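PDB 3NPP: pfam DUF1093 family protein, which is of unknown function; this chain, mostly the DUF1093 family region, is most of a small protein that carries a signal sequence. Local coordinates for residues D11-I16 / D77-V82; G34-A37 / K41-V44; K59-A62 / V67-W70. All coordinates share one frame; numbering follows the deposited sequence.

Interaction 1 of 3, residues D11-I16 / D77-V82; sequences DVYVQI and DMPDSV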
# COMPACT_ATOMS: atom_id res chain seq x y z
N ASP A 11 -12.28 -2.70 -0.54
CA ASP A 11 -12.86 -2.51 -1.88
C ASP A 11 -13.98 -1.54 -1.72
O ASP A 11 -14.92 -1.83 -0.98
CB ASP A 11 -13.37 -3.81 -2.44
CG ASP A 11 -12.24 -4.75 -2.82
OD1 ASP A 11 -11.70 -4.63 -3.94
OD2 ASP A 11 -11.86 -5.58 -1.99
N VAL A 12 -13.90 -0.40 -2.41
CA VAL A 12 -14.86 0.67 -2.25
C VAL A 12 -15.74 0.70 -3.50
O VAL A 12 -15.25 0.83 -4.60
CB VAL A 12 -14.15 2.01 -2.02
CG1 VAL A 12 -15.18 3.15 -1.84
CG2 VAL A 12 -13.22 1.91 -0.77
N TYR A 13 -17.04 0.58 -3.30
CA TYR A 13 -18.02 0.55 -4.39
C TYR A 13 -18.61 1.94 -4.57
O TYR A 13 -18.98 2.61 -3.59
CB TYR A 13 -19.11 -0.46 -4.06
CG TYR A 13 -18.57 -1.88 -4.02
CD1 TYR A 13 -17.98 -2.39 -2.85
CD2 TYR A 13 -18.59 -2.71 -5.18
CE1 TYR A 13 -17.47 -3.67 -2.80
CE2 TYR A 13 -18.07 -4.01 -5.13
CZ TYR A 13 -17.51 -4.48 -3.94
OH TYR A 13 -17.01 -5.77 -3.86
N VAL A 14 -18.67 2.40 -5.82
CA VAL A 14 -19.12 3.74 -6.17
C VAL A 14 -20.00 3.70 -7.40
O VAL A 14 -19.96 2.71 -8.18
CB VAL A 14 -17.91 4.68 -6.45
CG1 VAL A 14 -17.06 4.85 -5.21
CG2 VAL A 14 -17.10 4.20 -7.64
N GLN A 15 -20.81 4.75 -7.57
CA GLN A 15 -21.46 5.01 -8.84
C GLN A 15 -20.85 6.26 -9.45
O GLN A 15 -20.65 7.24 -8.74
CB GLN A 15 -22.99 5.18 -8.68
CG GLN A 15 -23.71 5.26 -10.02
CD GLN A 15 -25.22 5.26 -9.91
OE1 GLN A 15 -25.78 5.69 -8.92
NE2 GLN A 15 -25.87 4.77 -10.95
N ILE A 16 -20.64 6.25 -10.76
CA ILE A 16 -20.10 7.41 -11.47
C ILE A 16 -21.26 8.42 -11.63
O ILE A 16 -21.93 8.48 -12.68
CB ILE A 16 -19.42 7.02 -12.83
CG1 ILE A 16 -18.40 5.89 -12.65
CG2 ILE A 16 -18.69 8.25 -13.47
CD1 ILE A 16 -17.34 6.14 -11.56
N ASP A 77 -24.41 -7.48 -8.40
CA ASP A 77 -23.32 -8.26 -7.87
C ASP A 77 -22.53 -7.56 -6.77
O ASP A 77 -21.62 -8.15 -6.25
CB ASP A 77 -22.34 -8.63 -8.99
CG ASP A 77 -23.03 -9.24 -10.16
OD1 ASP A 77 -23.88 -10.14 -9.94
OD2 ASP A 77 -22.77 -8.78 -11.30
N MSE A 78 -22.90 -6.33 -6.41
CA MSE A 78 -22.24 -5.63 -5.32
C MSE A 78 -22.73 -6.23 -4.01
O MSE A 78 -23.85 -6.83 -3.96
CB MSE A 78 -22.56 -4.14 -5.37
CG MSE A 78 -22.08 -3.47 -6.65
SE MSE A 78 -22.24 -1.56 -6.64
CE MSE A 78 -24.09 -1.32 -6.03
N PRO A 79 -21.98 -5.99 -2.91
CA PRO A 79 -22.49 -6.41 -1.60
C PRO A 79 -23.92 -5.90 -1.27
O PRO A 79 -24.27 -4.78 -1.67
CB PRO A 79 -21.50 -5.80 -0.64
CG PRO A 79 -20.22 -5.76 -1.41
CD PRO A 79 -20.62 -5.44 -2.82
N ASP A 80 -24.70 -6.71 -0.56
CA ASP A 80 -26.13 -6.41 -0.32
C ASP A 80 -26.35 -5.06 0.34
O ASP A 80 -27.18 -4.28 -0.13
CB ASP A 80 -26.81 -7.50 0.54
CG ASP A 80 -27.33 -8.69 -0.29
OD1 ASP A 80 -26.89 -8.87 -1.45
OD2 ASP A 80 -28.21 -9.45 0.25
N SER A 81 -25.58 -4.78 1.40
CA SER A 81 -25.70 -3.48 2.10
C SER A 81 -25.20 -2.31 1.27
O SER A 81 -25.70 -1.20 1.43
CB SER A 81 -25.03 -3.47 3.47
OG SER A 81 -25.57 -4.45 4.34
N VAL A 82 -24.27 -2.55 0.36
CA VAL A 82 -23.83 -1.54 -0.60
C VAL A 82 -24.93 -1.25 -1.62
O VAL A 82 -25.22 -0.07 -1.89
CB VAL A 82 -22.54 -1.95 -1.32
CG1 VAL A 82 -22.19 -0.96 -2.42
CG2 VAL A 82 -21.41 -2.07 -0.30

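Interaction 2 of 3, residues G34-A37 / K41-V44; sequences GYNA and KEEV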
# COMPACT_ATOMS: atom_id res chain seq x y z
N GLY A 34 -18.57 6.49 -1.52
CA GLY A 34 -18.80 5.06 -1.77
C GLY A 34 -18.93 4.28 -0.50
O GLY A 34 -19.03 4.86 0.58
N TYR A 35 -18.98 2.96 -0.63
CA TYR A 35 -19.13 2.08 0.52
C TYR A 35 -18.16 0.94 0.39
O TYR A 35 -17.99 0.41 -0.72
CB TYR A 35 -20.60 1.61 0.64
CG TYR A 35 -21.54 2.79 0.91
CD1 TYR A 35 -22.05 3.57 -0.14
CD2 TYR A 35 -21.82 3.22 2.22
CE1 TYR A 35 -22.83 4.71 0.10
CE2 TYR A 35 -22.64 4.36 2.47
CZ TYR A 35 -23.13 5.09 1.40
OH TYR A 35 -23.90 6.19 1.59
N ASN A 36 -17.52 0.55 1.49
CA ASN A 36 -16.63 -0.61 1.45
C ASN A 36 -17.45 -1.89 1.53
O ASN A 36 -18.70 -1.83 1.52
CB ASN A 36 -15.47 -0.49 2.47
CG ASN A 36 -15.86 -0.81 3.92
OD1 ASN A 36 -17.04 -1.02 4.27
ND2 ASN A 36 -14.84 -0.85 4.77
N ALA A 37 -16.77 -3.05 1.58
CA ALA A 37 -17.45 -4.36 1.53
C ALA A 37 -18.33 -4.62 2.74
O ALA A 37 -19.28 -5.35 2.64
CB ALA A 37 -16.45 -5.50 1.37
N LYS A 41 -19.26 3.94 4.99
CA LYS A 41 -19.14 5.08 4.05
C LYS A 41 -17.67 5.52 3.89
O LYS A 41 -16.93 5.57 4.88
CB LYS A 41 -20.01 6.28 4.50
CG LYS A 41 -20.34 7.29 3.36
CD LYS A 41 -21.50 8.25 3.80
CE LYS A 41 -21.99 9.17 2.63
NZ LYS A 41 -23.26 9.89 3.00
N GLU A 42 -17.27 5.80 2.64
CA GLU A 42 -15.88 6.18 2.29
C GLU A 42 -15.87 7.29 1.23
O GLU A 42 -16.82 7.43 0.49
CB GLU A 42 -15.10 5.00 1.68
CG GLU A 42 -15.28 3.66 2.31
CD GLU A 42 -14.70 3.53 3.71
OE1 GLU A 42 -14.14 4.52 4.27
OE2 GLU A 42 -14.78 2.41 4.23
N GLU A 43 -14.78 8.02 1.14
CA GLU A 43 -14.52 8.90 0.00
C GLU A 43 -13.33 8.34 -0.71
O GLU A 43 -12.33 8.04 -0.08
CB GLU A 43 -14.25 10.33 0.48
CG GLU A 43 -14.13 11.39 -0.68
CD GLU A 43 -13.38 12.65 -0.24
OE1 GLU A 43 -14.02 13.52 0.40
OE2 GLU A 43 -12.14 12.76 -0.51
N VAL A 44 -13.42 8.19 -2.03
CA VAL A 44 -12.33 7.64 -2.80
C VAL A 44 -12.01 8.58 -3.98
O VAL A 44 -12.91 9.04 -4.67
CB VAL A 44 -12.65 6.19 -3.25
CG1 VAL A 44 -13.95 6.10 -4.07
CG2 VAL A 44 -11.47 5.58 -3.99

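Interaction 3 of 3, residues K59-A62 / V67-W70; sequences KVKA and VETW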
# COMPACT_ATOMS: atom_id res chain seq x y z
N LYS A 59 -15.87 -0.82 -8.67
CA LYS A 59 -15.18 -1.31 -7.48
C LYS A 59 -13.71 -0.77 -7.53
O LYS A 59 -12.98 -1.05 -8.47
CB LYS A 59 -15.20 -2.85 -7.48
CG LYS A 59 -14.46 -3.51 -6.29
CD LYS A 59 -14.48 -5.07 -6.39
CE LYS A 59 -13.58 -5.62 -7.57
NZ LYS A 59 -11.99 -5.26 -7.82
N VAL A 60 -13.30 -0.03 -6.50
CA VAL A 60 -11.94 0.50 -6.39
C VAL A 60 -11.23 -0.23 -5.25
O VAL A 60 -11.65 -0.12 -4.10
CB VAL A 60 -11.96 2.02 -6.13
CG1 VAL A 60 -10.59 2.60 -6.15
CG2 VAL A 60 -12.82 2.73 -7.18
N LYS A 61 -10.15 -0.95 -5.58
CA LYS A 61 -9.45 -1.79 -4.62
C LYS A 61 -8.32 -0.98 -4.00
O LYS A 61 -7.57 -0.30 -4.73
CB LYS A 61 -8.91 -3.02 -5.30
CG LYS A 61 -8.19 -4.00 -4.39
CD LYS A 61 -7.74 -5.24 -5.11
CE LYS A 61 -6.54 -5.01 -6.01
NZ LYS A 61 -6.25 -6.21 -6.85
N ALA A 62 -8.21 -1.07 -2.67
CA ALA A 62 -7.23 -0.34 -1.92
C ALA A 62 -6.49 -1.28 -1.01
O ALA A 62 -7.01 -2.33 -0.62
CB ALA A 62 -7.89 0.78 -1.11
N VAL A 67 -5.31 3.48 -3.05
CA VAL A 67 -6.02 2.92 -4.17
C VAL A 67 -5.08 2.31 -5.20
O VAL A 67 -4.14 2.96 -5.63
CB VAL A 67 -6.82 4.00 -4.93
CG1 VAL A 67 -7.50 3.36 -6.12
CG2 VAL A 67 -7.86 4.67 -4.04
N GLU A 68 -5.38 1.08 -5.64
CA GLU A 68 -4.56 0.37 -6.61
C GLU A 68 -5.17 0.18 -7.97
O GLU A 68 -4.48 0.34 -8.97
CB GLU A 68 -4.19 -0.98 -6.06
CG GLU A 68 -3.39 -0.87 -4.80
CD GLU A 68 -2.51 -2.07 -4.55
OE1 GLU A 68 -3.02 -3.20 -4.64
OE2 GLU A 68 -1.34 -1.87 -4.18
N THR A 69 -6.47 -0.14 -8.02
CA THR A 69 -7.13 -0.53 -9.27
C THR A 69 -8.61 -0.12 -9.26
O THR A 69 -9.21 0.06 -8.20
CB THR A 69 -7.09 -2.07 -9.54
OG1 THR A 69 -7.93 -2.72 -8.62
CG2 THR A 69 -5.69 -2.65 -9.49
N TRP A 70 -9.16 0.04 -10.46
CA TRP A 70 -10.62 0.21 -10.67
C TRP A 70 -11.13 -0.92 -11.54
O TRP A 70 -10.40 -1.42 -12.38
CB TRP A 70 -10.93 1.56 -11.30
CG TRP A 70 -10.50 1.73 -12.69
CD1 TRP A 70 -9.31 2.24 -13.13
CD2 TRP A 70 -11.29 1.47 -13.87
NE1 TRP A 70 -9.30 2.29 -14.51
CE2 TRP A 70 -10.49 1.81 -14.99
CE3 TRP A 70 -12.58 0.95 -14.08
CZ2 TRP A 70 -10.94 1.65 -16.32
CZ3 TRP A 70 -13.05 0.81 -15.41
CH2 TRP A 70 -12.25 1.17 -16.50
O HOH W 1 -10.73 -2.81 -8.62
O HOH W 2 -3.49 -4.57 -7.24

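Interaction 1 of 3, residues D11-I16 / D77-V82
Y13 carries the whole contact with the segment D77-V82, meeting V82, M78 and P79 in turn from CB outward. Next to the backbone, its CB packs against CG1 of V82 at 3.5 Å, and the same methyl also brushes CG at the root of the ring. The two side chains cross at about a right angle. With CG anti to the carbonyl carbon (chi1 -66°), the tyrosine ring extends over the turn that leads into helix 80-86. Halfway out, CD2 of Y13 lies 3.9 Å from CG of M78, a selenomethionine; its SE sits 5.2 Å from the centroid of the Y13 ring, oblique to it, in a Met-aromatic contact. The contact thus docks the C-terminal helix against strand 9-15, an outer strand of the sheet it forms with strands 57-63 and 66-73, and Y35 of strand 27-35 also touches V82. Toward the tip, P79, the N-cap residue of the helix, covers one ring face: its CD stands 3.6 Å from the centroid of the Y13 ring, 19° off the normal, in a CH-pi contact, and 3.4 Å from Y13 CZ. Replacing Y13 with an alanine would probably open a gap beneath P79 and deprive M78 SE of its aromatic neighbour. Y13 OH, at the far end, remains beside the proline ring, 3.8 Å from CD of P79.

Interaction 2 of 3, residues G34-A37 / K41-V44
G34 and E42 form an antiparallel hydrogen-bonded pair, with G34 N donating to E42 O at 2.8 Å and E42 N returning a bond to G34 O at 2.9 Å. They lie near the turn end of the beta hairpin of strands 27-35 and 41-48, where Y35 and K41 make the adjoining non-hydrogen-bonded pair; K41 CA adds a CA-H...O contact to G34 O. On the face bearing these two residues, the side chains run alongside each other in the same direction. The Y35 ring passes its CD2 and CE2 along the base and first methylenes of K41, Y35 CE2 lying 3.8 Å from K41 CG. CG of the lysine is anti to its own backbone N (chi1 -160°) and the chain beyond is extended, which carries K41 CE up beside the phenol, 3.7 Å from Y35 OH. Helix 80-86 also packs on this tyrosine. E42 points to the other face, where chi1 sets its CG near N and CB of N36, and the bend at chi2 (-68°) then turns the carboxylate toward the asparagine. Their polar ends look elsewhere: N36 ND2 bonds to Q10 and OD1 to K40 N and S38 OG within the turn, while E42 OE1 accepts from the backbone N of G1 in the second subunit. Amide and carboxylate planes are 65° apart, and E42 OE2 lies 3.4 Å from N36 CG.

Interaction 3 of 3, residues K59-A62 / V67-W70
K61 meets both E68 and T69, its carbonyl O receiving two backbone N-H groups of the opposing strand. E68 N gives the shorter bond, 2.7 Å to K61 O and nearly straight at 174°; T69 N approaches the same oxygen at 3.5 Å, a weak bond. In the other direction K61 N donates to T69 O at 3.0 Å, and V60 CA adds a CA-H...O contact to that acceptor. The close-packed part is the face that carries V60, A62 and V67. V60 and V67 lie obliquely to each other there, V60 CG1 being 4.0 Å from V67 CG2, and A62 and V67 stand as a non-hydrogen-bonded pair with CA atoms 4.1 Å apart. V44 of strand 41-48 packs on both valines, and F3 of the second subunit packs on A62 and V67. W70 has its CB on this face too, but its indole turns away from the contact.

The face with K61 and T69 is looser, its contacts being partly bridged by water. T69 OG1, placed between the backbone N and the carbonyl carbon (chi1 70°), touches K61 CB at 3.5 Å and also lies 2.8 Å from a water that donates to K59 O and accepts from K59 NZ. That ammonium is further paired with E71. A second water donates to E68 OE1 and accepts a weak bond from K61 NZ, linking opposite charges whose atoms K61 NZ and E68 OE1 are 4.9 Å apart; the carboxylate itself forms a salt bridge with K63. The side chain of K61 also lies near a sulfate ion that probably comes from the crystallisation liquor. Two residues, E68 and T69, facing one, K61, define a classic beta bulge in the antiparallel hairpin of strands 57-63 and 66-73.

How the interactions relate
Strand 9-15 joins the three contacts. Interaction 1 begins on it, and both hairpins, which are nested within the chain loop that interaction 1 closes, bond to its backbone: Y13 N lies 2.8 Å from Y35 O of interaction 2, and V12 N 2.8 Å from V60 O of interaction 3. Interactions 1 and 2 also meet at V14 CG1 and V44 CG1, 3.5 Å apart. Interactions 2 and 3 meet side chain to side chain, V44 CG2 being 3.7 Å from V67 CG2. Centres of interactions 1 and 3 are about 12 Å apart, those of 1 and 2 about 8 Å. F3 of the second subunit reaches residues of all three interactions, V12, E42 and V44 among them. No active site is known.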